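Local coordinates for PBP5 (Haemophilus influenzae, PDB 3A3J), which removes the C-terminal D-alanine from sugar-peptide precursors of the bacterial cell wall, acting as a serine-type D-Ala-D-Ala carboxypeptidase, at residues A[250-261]-A[284-295]; A[151-162]-A[223-231]. All coordinates share one frame; numbering follows the deposited sequence.

Contact 1 (A[250-261]-A[284-295]); sequences FANFETFKTLEA and MDHFITIPKGKQ
F256 and Q295 approach from opposite directions, the glutamine lying over one face of the ring. Q295 CG sits 3.7 Å from the centroid of the F256 ring in a CH-pi contact, and the amide stacks on the ring with the planes 25° apart. The ring gets there because F256 CG stands between its backbone N and carbonyl carbon (chi1 77°), a torsion that also lays it beside I288. Two residues earlier on the same face, E254 OE1 accepts the N-H of G293 at 3.1 Å from above the carboxylate plane, tying the strand to the type II turn P291-K294. On the opposite surface, T255 OG1 and T289 OG1 are 2.8 Å apart. K257 passes its CG off-centre over the F287 ring before its NZ reaches D285 OD2 at 3.3 Å in a salt bridge whose hydrogen bond is weak, while D285 OD1 receives A261 N at 2.9 Å.

An antiparallel ladder positions these groups, with E254-I290 and F256-I288 as hydrogen-bonded pairs. It is interrupted by a classic beta bulge, where T258 and L259 both face H286: H286 O takes T258 N at 2.9 Å and L259 N only weakly.

The first strand of this two-stranded ribbon runs on directly from helix 235-252. L259, H286, I288 and I290 pack on strand 329-338, T258 OG1 bonds Y324 of strand 318-326, T255 OG1 is hydrogen-bonded to D16, the last residue of strand 11-16, and T289 OG1 to S19 just beyond it.

Contact 2 (A[151-162]-A[223-231]); sequences ARDMAIIGAHII and MRLISVVMG
The R224 guanidinium has I162 over one face: I162 CG2 lies 4.0 Å from R224 NE, displaced toward the rim of the flat group. The arginine runs extended from its backbone and then bends at chi3 (-71°), which presents this face to the helix. Its NH1 is held by a salt bridge to D199 and a hydrogen bond to S216, so the charged end is tied down by the sheet while the isoleucine methyl supplies an apolar cover.

I162 has a second use, its CD1 meeting I226 CD1 tip to tip at 4.0 Å. The same I226 methyl lies against A159 CB at 3.9 Å, and the other branch, CG2, leans on A155. V228 then spreads its two methyls along the next turn back: CG1 lies against A151, and CG2 touches both the A151 carbonyl oxygen, at 3.5 Å, and A155 CB.

The pattern is helix-on-sheet packing, as expected in the beta-lactamase clan, where an antiparallel sheet carries helices on both surfaces. Helix 151-164 lies on one surface; the axis of its segment 151-162 approaches that of strand 224-230 to 8.1 Å, with their N-to-C directions 143° apart. The small residues A151, A155 and A159 also touch T11, V13 and M15 of strand 11-16. S227 and V229 on the other surface pack on helix 235-252.

At the start of the helix segment M230 curls up beside A151, its SD 3.4 Å from A151 N and its CE 4.1 Å from M154 CG, the two methionines crossing at about a right angle. M154 bends away at chi2 (-68°), and its side chain comes within about 7 Å of that of K202, a probable substrate-binding residue.

How the contacts relate
Following the chain from the N terminus, helix 151-164 comes first, and contact 2 closes a 60-residue loop, containing strands 197-206 and 210-218, when strand 224-232 packs against it. Helix 235-252 then leads straight into contact 1, whose second strand returns after 22 residues that hold strands 264-271 and 277-281. The two closures are in series, neither nested nor crossing. Contact 2 joins helix to sheet inside the carboxypeptidase domain, while contact 1 starts the C-terminal part. Their centres lie 18 Å apart, yet they meet where F250 packs on L225 and M223, and M223 CE lies 3.5 Å from F253 O.

Contact 1 (A[250-261]-A[284-295])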
loop_
_atom_site.group_PDB
_atom_site.type_symbol
_atom_site.label_atom_id
_atom_site.label_comp_id
_atom_site.label_asym_id
_atom_site.label_seq_id
_atom_site.Cartn_x
_atom_site.Cartn_y
_atom_site.Cartn_z
ATOM N N PHE A 250 -9.777 -14.327 1.495
ATOM C CA PHE A 250 -10.756 -14.509 0.431
ATOM C C PHE A 250 -11.841 -15.572 0.774
ATOM O O PHE A 250 -12.946 -15.512 0.233
ATOM C CB PHE A 250 -10.100 -14.900 -0.880
ATOM C CG PHE A 250 -9.202 -13.846 -1.458
ATOM C CD1 PHE A 250 -9.661 -12.527 -1.672
ATOM C CD2 PHE A 250 -7.895 -14.174 -1.825
ATOM C CE1 PHE A 250 -8.813 -11.566 -2.224
ATOM C CE2 PHE A 250 -7.056 -13.244 -2.378
ATOM C CZ PHE A 250 -7.477 -11.941 -2.558
ATOM N N ALA A 251 -11.515 -16.531 1.650
ATOM C CA ALA A 251 -12.473 -17.573 2.059
ATOM C C ALA A 251 -13.545 -16.983 2.928
ATOM O O ALA A 251 -14.708 -17.319 2.776
ATOM C CB ALA A 251 -11.785 -18.718 2.841
ATOM N N ASN A 252 -13.142 -16.102 3.847
ATOM C CA ASN A 252 -13.985 -15.702 4.940
ATOM C C ASN A 252 -14.599 -14.289 4.917
ATOM O O ASN A 252 -15.332 -13.932 5.825
ATOM C CB ASN A 252 -13.200 -15.846 6.226
ATOM C CG ASN A 252 -12.998 -17.292 6.621
ATOM O OD1 ASN A 252 -12.019 -17.949 6.215
ATOM N ND2 ASN A 252 -13.920 -17.807 7.419
ATOM N N PHE A 253 -14.306 -13.448 3.938
ATOM C CA PHE A 253 -14.716 -12.079 4.127
ATOM C C PHE A 253 -15.019 -11.592 2.759
ATOM O O PHE A 253 -14.674 -12.227 1.806
ATOM C CB PHE A 253 -13.593 -11.245 4.697
ATOM C CG PHE A 253 -13.261 -11.522 6.157
ATOM C CD1 PHE A 253 -13.848 -10.777 7.171
ATOM C CD2 PHE A 253 -12.314 -12.468 6.490
ATOM C CE1 PHE A 253 -13.519 -11.002 8.529
ATOM C CE2 PHE A 253 -11.957 -12.720 7.823
ATOM C CZ PHE A 253 -12.562 -11.984 8.862
ATOM N N GLU A 254 -15.710 -10.472 2.664
ATOM C CA GLU A 254 -16.002 -9.898 1.385
ATOM C C GLU A 254 -16.020 -8.413 1.635
ATOM O O GLU A 254 -16.088 -7.968 2.813
ATOM C CB GLU A 254 -17.376 -10.344 0.900
ATOM C CG GLU A 254 -18.475 -10.095 1.900
ATOM C CD GLU A 254 -19.804 -10.636 1.415
ATOM O OE1 GLU A 254 -19.792 -11.626 0.634
ATOM O OE2 GLU A 254 -20.865 -10.081 1.808
ATOM N N THR A 255 -16.004 -7.664 0.540
ATOM C CA THR A 255 -15.870 -6.238 0.598
ATOM C C THR A 255 -16.870 -5.626 -0.363
ATOM O O THR A 255 -17.018 -6.052 -1.465
ATOM C CB THR A 255 -14.413 -5.818 0.247
ATOM O OG1 THR A 255 -13.602 -6.037 1.418
ATOM C CG2 THR A 255 -14.328 -4.349 -0.186
ATOM N N PHE A 256 -17.608 -4.635 0.068
ATOM C CA PHE A 256 -18.486 -4.011 -0.882
ATOM C C PHE A 256 -18.582 -2.498 -0.668
ATOM O O PHE A 256 -18.328 -1.960 0.409
ATOM C CB PHE A 256 -19.878 -4.687 -0.944
ATOM C CG PHE A 256 -20.797 -4.328 0.206
ATOM C CD1 PHE A 256 -21.849 -3.413 0.022
ATOM C CD2 PHE A 256 -20.640 -4.919 1.457
ATOM C CE1 PHE A 256 -22.726 -3.076 1.081
ATOM C CE2 PHE A 256 -21.494 -4.587 2.512
ATOM C CZ PHE A 256 -22.537 -3.653 2.320
ATOM N N LYS A 257 -18.927 -1.850 -1.753
ATOM C CA LYS A 257 -19.017 -0.427 -1.794
ATOM C C LYS A 257 -20.335 0.003 -1.136
ATOM O O LYS A 257 -21.405 -0.376 -1.591
ATOM C CB LYS A 257 -18.954 -0.005 -3.259
ATOM C CG LYS A 257 -18.729 1.476 -3.402
ATOM C CD LYS A 257 -18.944 1.912 -4.837
ATOM C CE LYS A 257 -17.619 2.022 -5.532
ATOM N NZ LYS A 257 -17.719 2.486 -6.938
ATOM N N THR A 258 -20.278 0.761 -0.043
ATOM C CA THR A 258 -21.507 1.301 0.509
ATOM C C THR A 258 -21.825 2.711 0.058
ATOM O O THR A 258 -22.973 3.142 0.174
ATOM C CB THR A 258 -21.478 1.326 2.016
ATOM O OG1 THR A 258 -20.421 2.181 2.426
ATOM C CG2 THR A 258 -21.283 -0.083 2.585
ATOM N N LEU A 259 -20.836 3.463 -0.416
ATOM C CA LEU A 259 -21.103 4.794 -0.984
ATOM C C LEU A 259 -20.336 5.050 -2.262
ATOM O O LEU A 259 -19.157 4.678 -2.381
ATOM C CB LEU A 259 -20.800 5.914 0.018
ATOM C CG LEU A 259 -21.518 5.899 1.374
ATOM C CD1 LEU A 259 -20.688 6.683 2.431
ATOM C CD2 LEU A 259 -22.936 6.467 1.222
ATOM N N GLU A 260 -21.016 5.697 -3.198
ATOM C CA GLU A 260 -20.440 6.127 -4.444
ATOM C C GLU A 260 -20.272 7.653 -4.494
ATOM O O GLU A 260 -21.251 8.400 -4.284
ATOM C CB GLU A 260 -21.335 5.666 -5.587
ATOM C CG GLU A 260 -20.950 6.226 -6.921
ATOM C CD GLU A 260 -21.977 5.876 -7.989
ATOM O OE1 GLU A 260 -22.572 4.787 -7.897
ATOM O OE2 GLU A 260 -22.207 6.682 -8.916
ATOM N N ALA A 261 -19.039 8.090 -4.809
ATOM C CA ALA A 261 -18.631 9.510 -4.907
ATOM C C ALA A 261 -19.638 10.333 -5.647
ATOM O O ALA A 261 -20.019 9.980 -6.762
ATOM C CB ALA A 261 -17.256 9.636 -5.620
ATOM N N MET A 284 -16.763 10.976 -1.814
ATOM C CA MET A 284 -15.873 9.852 -2.159
ATOM C C MET A 284 -16.502 8.489 -1.904
ATOM O O MET A 284 -17.413 8.352 -1.032
ATOM C CB MET A 284 -14.564 9.958 -1.404
ATOM C CG MET A 284 -13.482 10.743 -2.225
ATOM S SD MET A 284 -11.769 10.666 -1.532
ATOM C CE MET A 284 -11.377 8.885 -1.638
ATOM N N ASP A 285 -16.024 7.498 -2.668
ATOM C CA ASP A 285 -16.461 6.091 -2.544
ATOM C C ASP A 285 -16.183 5.617 -1.157
ATOM O O ASP A 285 -15.340 6.167 -0.517
ATOM C CB ASP A 285 -15.644 5.215 -3.482
ATOM C CG ASP A 285 -16.102 5.302 -4.904
ATOM O OD1 ASP A 285 -17.092 6.000 -5.189
ATOM O OD2 ASP A 285 -15.473 4.631 -5.741
ATOM N N HIS A 286 -16.893 4.606 -0.681
ATOM C CA HIS A 286 -16.606 4.036 0.621
ATOM C C HIS A 286 -16.868 2.544 0.518
ATOM O O HIS A 286 -17.712 2.132 -0.296
ATOM C CB HIS A 286 -17.530 4.591 1.712
ATOM C CG HIS A 286 -17.098 4.213 3.089
ATOM N ND1 HIS A 286 -16.241 4.991 3.843
ATOM C CD2 HIS A 286 -17.377 3.124 3.848
ATOM C CE1 HIS A 286 -15.996 4.390 5.001
ATOM N NE2 HIS A 286 -16.670 3.248 5.025
ATOM N N PHE A 287 -16.161 1.749 1.331
ATOM C CA PHE A 287 -16.160 0.284 1.162
ATOM C C PHE A 287 -16.114 -0.294 2.523
ATOM O O PHE A 287 -15.469 0.262 3.403
ATOM C CB PHE A 287 -14.936 -0.255 0.390
ATOM C CG PHE A 287 -14.841 0.227 -1.041
ATOM C CD1 PHE A 287 -15.406 -0.506 -2.076
ATOM C CD2 PHE A 287 -14.112 1.371 -1.351
ATOM C CE1 PHE A 287 -15.309 -0.093 -3.374
ATOM C CE2 PHE A 287 -14.030 1.793 -2.650
ATOM C CZ PHE A 287 -14.618 1.073 -3.664
ATOM N N ILE A 288 -16.791 -1.409 2.724
ATOM C CA ILE A 288 -16.652 -2.025 4.019
ATOM C C ILE A 288 -16.323 -3.490 3.838
ATOM O O ILE A 288 -16.544 -4.072 2.775
ATOM C CB ILE A 288 -17.901 -1.791 4.946
ATOM C CG1 ILE A 288 -19.132 -2.520 4.404
ATOM C CG2 ILE A 288 -18.146 -0.293 5.123
ATOM C CD1 ILE A 288 -20.184 -2.829 5.546
ATOM N N THR A 289 -15.755 -4.071 4.864
ATOM C CA THR A 289 -15.436 -5.461 4.817
ATOM C C THR A 289 -16.226 -6.211 5.901
ATOM O O THR A 289 -16.149 -5.877 7.071
ATOM C CB THR A 289 -13.898 -5.639 5.014
ATOM O OG1 THR A 289 -13.198 -4.946 3.964
ATOM C CG2 THR A 289 -13.507 -7.138 5.052
ATOM N N ILE A 290 -16.947 -7.253 5.500
ATOM C CA ILE A 290 -17.839 -8.018 6.403
ATOM C C ILE A 290 -17.640 -9.525 6.234
ATOM O O ILE A 290 -17.054 -9.937 5.255
ATOM C CB ILE A 290 -19.299 -7.707 6.028
ATOM C CG1 ILE A 290 -19.549 -8.142 4.565
ATOM C CG2 ILE A 290 -19.592 -6.211 6.267
ATOM C CD1 ILE A 290 -20.216 -7.090 3.668
ATOM N N PRO A 291 -18.142 -10.353 7.178
ATOM C CA PRO A 291 -18.087 -11.789 6.919
ATOM C C PRO A 291 -18.710 -12.077 5.582
ATOM O O PRO A 291 -19.670 -11.397 5.190
ATOM C CB PRO A 291 -18.888 -12.386 8.075
ATOM C CG PRO A 291 -18.566 -11.448 9.208
ATOM C CD PRO A 291 -18.573 -10.060 8.563
ATOM N N LYS A 292 -18.128 -13.027 4.850
ATOM C CA LYS A 292 -18.634 -13.427 3.541
ATOM C C LYS A 292 -20.103 -13.873 3.659
ATOM O O LYS A 292 -20.522 -14.379 4.694
ATOM C CB LYS A 292 -17.829 -14.615 3.024
ATOM C CG LYS A 292 -17.764 -14.712 1.501
ATOM C CD LYS A 292 -17.336 -16.118 1.102
ATOM C CE LYS A 292 -16.139 -16.111 0.162
ATOM N NZ LYS A 292 -16.479 -15.496 -1.154
ATOM N N GLY A 293 -20.870 -13.702 2.597
ATOM C CA GLY A 293 -22.252 -14.090 2.675
ATOM C C GLY A 293 -23.220 -13.126 3.361
ATOM O O GLY A 293 -24.407 -13.251 3.124
ATOM N N LYS A 294 -22.724 -12.151 4.150
ATOM C CA LYS A 294 -23.530 -11.296 5.054
ATOM C C LYS A 294 -23.998 -9.928 4.518
ATOM O O LYS A 294 -24.518 -9.076 5.283
ATOM C CB LYS A 294 -22.762 -11.018 6.355
ATOM C CG LYS A 294 -22.328 -12.243 7.199
ATOM C CD LYS A 294 -23.392 -12.722 8.192
ATOM C CE LYS A 294 -23.265 -14.238 8.387
ATOM N NZ LYS A 294 -23.838 -14.715 9.648
ATOM N N GLN A 295 -23.832 -9.693 3.224
ATOM C CA GLN A 295 -24.174 -8.390 2.707
ATOM C C GLN A 295 -25.629 -7.949 2.930
ATOM O O GLN A 295 -25.874 -6.784 3.302
ATOM C CB GLN A 295 -23.875 -8.303 1.236
ATOM C CG GLN A 295 -23.957 -6.865 0.782
ATOM C CD GLN A 295 -23.389 -6.704 -0.610
ATOM O OE1 GLN A 295 -22.720 -7.614 -1.129
ATOM N NE2 GLN A 295 -23.631 -5.557 -1.220
#

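Contact 2 (A[151-162]-A[223-231])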
loop_
_atom_site.group_PDB
_atom_site.type_symbol
_atom_site.label_atom_id
_atom_site.label_comp_id
_atom_site.label_asym_id
_atom_site.label_seq_id
_atom_site.Cartn_x
_atom_site.Cartn_y
_atom_site.Cartn_z
ATOM N N ALA A 151 4.636 -4.077 10.093
ATOM C CA ALA A 151 3.766 -4.786 9.186
ATOM C C ALA A 151 2.683 -3.876 8.701
ATOM O O ALA A 151 2.385 -3.817 7.507
ATOM C CB ALA A 151 3.175 -6.039 9.936
ATOM N N ARG A 152 2.085 -3.108 9.614
ATOM C CA ARG A 152 0.961 -2.217 9.210
ATOM C C ARG A 152 1.465 -1.070 8.338
ATOM O O ARG A 152 0.824 -0.676 7.359
ATOM C CB ARG A 152 0.257 -1.611 10.478
ATOM C CG ARG A 152 -1.044 -0.815 10.104
ATOM C CD ARG A 152 -1.370 0.295 11.065
ATOM N NE ARG A 152 -1.447 -0.229 12.426
ATOM C CZ ARG A 152 -2.605 -0.657 12.937
ATOM N NH1 ARG A 152 -2.661 -1.121 14.180
ATOM N NH2 ARG A 152 -3.714 -0.602 12.172
ATOM N N ASP A 153 2.615 -0.494 8.696
ATOM C CA ASP A 153 3.189 0.640 7.883
ATOM C C ASP A 153 3.551 0.150 6.483
ATOM O O ASP A 153 3.255 0.802 5.417
ATOM C CB ASP A 153 4.407 1.234 8.599
ATOM C CG ASP A 153 4.001 2.132 9.790
ATOM O OD1 ASP A 153 2.760 2.248 10.030
ATOM O OD2 ASP A 153 4.921 2.709 10.446
ATOM N N MET A 154 4.086 -1.067 6.452
ATOM C CA MET A 154 4.383 -1.650 5.074
ATOM C C MET A 154 3.104 -1.986 4.321
ATOM O O MET A 154 3.042 -1.869 3.103
ATOM C CB MET A 154 5.359 -2.874 5.206
ATOM C CG MET A 154 6.853 -2.407 5.444
ATOM S SD MET A 154 7.295 -1.640 3.920
ATOM C CE MET A 154 8.736 -0.790 4.444
ATOM N N ALA A 155 2.043 -2.389 5.026
ATOM C CA ALA A 155 0.763 -2.553 4.282
ATOM C C ALA A 155 0.310 -1.214 3.745
ATOM O O ALA A 155 -0.183 -1.084 2.604
ATOM C CB ALA A 155 -0.365 -3.229 5.191
ATOM N N ILE A 156 0.454 -0.181 4.576
ATOM C CA ILE A 156 -0.003 1.175 4.131
ATOM C C ILE A 156 0.811 1.643 2.943
ATOM O O ILE A 156 0.270 2.110 1.906
ATOM C CB ILE A 156 -0.010 2.198 5.335
ATOM C CG1 ILE A 156 -1.084 1.807 6.357
ATOM C CG2 ILE A 156 -0.255 3.632 4.804
ATOM C CD1 ILE A 156 -0.892 2.386 7.728
ATOM N N ILE A 157 2.115 1.384 2.997
ATOM C CA ILE A 157 3.020 1.810 1.860
ATOM C C ILE A 157 2.654 1.057 0.625
ATOM O O ILE A 157 2.545 1.622 -0.474
ATOM C CB ILE A 157 4.596 1.593 2.173
ATOM C CG1 ILE A 157 5.011 2.495 3.339
ATOM C CG2 ILE A 157 5.403 1.813 0.907
ATOM C CD1 ILE A 157 6.300 2.145 4.104
ATOM N N GLY A 158 2.398 -0.239 0.768
ATOM C CA GLY A 158 2.106 -1.011 -0.511
ATOM C C GLY A 158 0.750 -0.530 -1.031
ATOM O O GLY A 158 0.534 -0.415 -2.235
ATOM N N ALA A 159 -0.195 -0.195 -0.155
ATOM C CA ALA A 159 -1.516 0.296 -0.764
ATOM C C ALA A 159 -1.364 1.565 -1.570
ATOM O O ALA A 159 -2.038 1.800 -2.617
ATOM C CB ALA A 159 -2.567 0.508 0.360
ATOM N N HIS A 160 -0.443 2.427 -1.103
ATOM C CA HIS A 160 -0.189 3.718 -1.805
ATOM C C HIS A 160 0.465 3.490 -3.124
ATOM O O HIS A 160 0.166 4.162 -4.093
ATOM C CB HIS A 160 0.725 4.617 -0.971
ATOM C CG HIS A 160 -0.030 5.509 -0.026
ATOM N ND1 HIS A 160 -0.816 6.551 -0.472
ATOM C CD2 HIS A 160 -0.162 5.482 1.321
ATOM C CE1 HIS A 160 -1.353 7.173 0.574
ATOM N NE2 HIS A 160 -1.004 6.521 1.678
ATOM N N ILE A 161 1.416 2.548 -3.185
ATOM C CA ILE A 161 1.904 2.185 -4.521
ATOM C C ILE A 161 0.799 1.679 -5.435
ATOM O O ILE A 161 0.682 2.078 -6.609
ATOM C CB ILE A 161 3.009 1.010 -4.417
ATOM C CG1 ILE A 161 4.276 1.501 -3.632
ATOM C CG2 ILE A 161 3.347 0.497 -5.807
ATOM C CD1 ILE A 161 5.048 0.401 -2.912
ATOM N N ILE A 162 0.021 0.718 -4.952
ATOM C CA ILE A 162 -1.040 0.200 -5.807
ATOM C C ILE A 162 -2.018 1.314 -6.181
ATOM O O ILE A 162 -2.428 1.462 -7.326
ATOM C CB ILE A 162 -1.798 -0.961 -5.081
ATOM C CG1 ILE A 162 -0.788 -2.134 -4.876
ATOM C CG2 ILE A 162 -3.087 -1.350 -5.894
ATOM C CD1 ILE A 162 -1.177 -3.127 -3.781
ATOM N N MET A 223 -12.143 -7.928 -5.250
ATOM C CA MET A 223 -11.666 -7.860 -3.891
ATOM C C MET A 223 -10.101 -7.858 -3.951
ATOM O O MET A 223 -9.500 -8.599 -4.774
ATOM C CB MET A 223 -12.168 -9.009 -3.085
ATOM C CG MET A 223 -11.985 -8.753 -1.618
ATOM S SD MET A 223 -12.522 -10.236 -0.792
ATOM C CE MET A 223 -12.211 -9.897 0.922
ATOM N N ARG A 224 -9.465 -6.943 -3.209
ATOM C CA ARG A 224 -7.993 -6.910 -3.153
ATOM C C ARG A 224 -7.517 -6.963 -1.740
ATOM O O ARG A 224 -7.947 -6.178 -0.918
ATOM C CB ARG A 224 -7.350 -5.707 -3.881
ATOM C CG ARG A 224 -5.757 -5.793 -3.773
ATOM C CD ARG A 224 -5.070 -4.682 -4.491
ATOM N NE ARG A 224 -5.162 -4.811 -5.940
ATOM C CZ ARG A 224 -4.267 -5.462 -6.658
ATOM N NH1 ARG A 224 -3.303 -6.117 -6.018
ATOM N NH2 ARG A 224 -4.380 -5.544 -7.969
ATOM N N LEU A 225 -6.628 -7.896 -1.455
ATOM C CA LEU A 225 -5.994 -7.943 -0.144
ATOM C C LEU A 225 -4.473 -7.703 -0.205
ATOM O O LEU A 225 -3.842 -7.912 -1.236
ATOM C CB LEU A 225 -6.222 -9.312 0.505
ATOM C CG LEU A 225 -7.687 -9.830 0.710
ATOM C CD1 LEU A 225 -7.734 -11.305 1.336
ATOM C CD2 LEU A 225 -8.510 -8.828 1.544
ATOM N N ILE A 226 -3.902 -7.329 0.933
ATOM C CA ILE A 226 -2.511 -7.123 1.013
ATOM C C ILE A 226 -2.123 -7.794 2.270
ATOM O O ILE A 226 -2.779 -7.511 3.314
ATOM C CB ILE A 226 -2.212 -5.585 1.139
ATOM C CG1 ILE A 226 -2.551 -4.917 -0.178
ATOM C CG2 ILE A 226 -0.740 -5.348 1.555
ATOM C CD1 ILE A 226 -2.485 -3.363 -0.028
ATOM N N SER A 227 -1.100 -8.674 2.224
ATOM C CA SER A 227 -0.574 -9.259 3.462
ATOM C C SER A 227 0.851 -8.830 3.701
ATOM O O SER A 227 1.556 -8.548 2.725
ATOM C CB SER A 227 -0.573 -10.797 3.336
ATOM O OG SER A 227 0.061 -11.274 2.090
ATOM N N VAL A 228 1.300 -8.888 4.963
ATOM C CA VAL A 228 2.647 -8.619 5.288
ATOM C C VAL A 228 3.026 -9.611 6.369
ATOM O O VAL A 228 2.332 -9.719 7.345
ATOM C CB VAL A 228 2.882 -7.115 5.838
ATOM C CG1 VAL A 228 4.344 -6.872 6.101
ATOM C CG2 VAL A 228 2.322 -6.066 4.854
ATOM N N VAL A 229 4.131 -10.336 6.185
ATOM C CA VAL A 229 4.679 -11.156 7.241
ATOM C C VAL A 229 6.159 -10.770 7.479
ATOM O O VAL A 229 6.911 -10.503 6.530
ATOM C CB VAL A 229 4.562 -12.706 6.872
ATOM C CG1 VAL A 229 3.098 -13.050 6.569
ATOM C CG2 VAL A 229 5.424 -13.058 5.610
ATOM N N MET A 230 6.576 -10.758 8.740
ATOM C CA MET A 230 7.889 -10.372 9.046
ATOM C C MET A 230 8.444 -11.387 10.000
ATOM O O MET A 230 7.681 -11.981 10.766
ATOM C CB MET A 230 7.888 -8.957 9.693
ATOM C CG MET A 230 7.616 -7.920 8.684
ATOM S SD MET A 230 7.177 -6.270 9.324
ATOM C CE MET A 230 7.987 -5.324 8.042
ATOM N N GLY A 231 9.762 -11.568 9.965
ATOM C CA GLY A 231 10.444 -12.487 10.867
ATOM C C GLY A 231 9.954 -13.918 10.678
ATOM O O GLY A 231 9.718 -14.584 11.661
#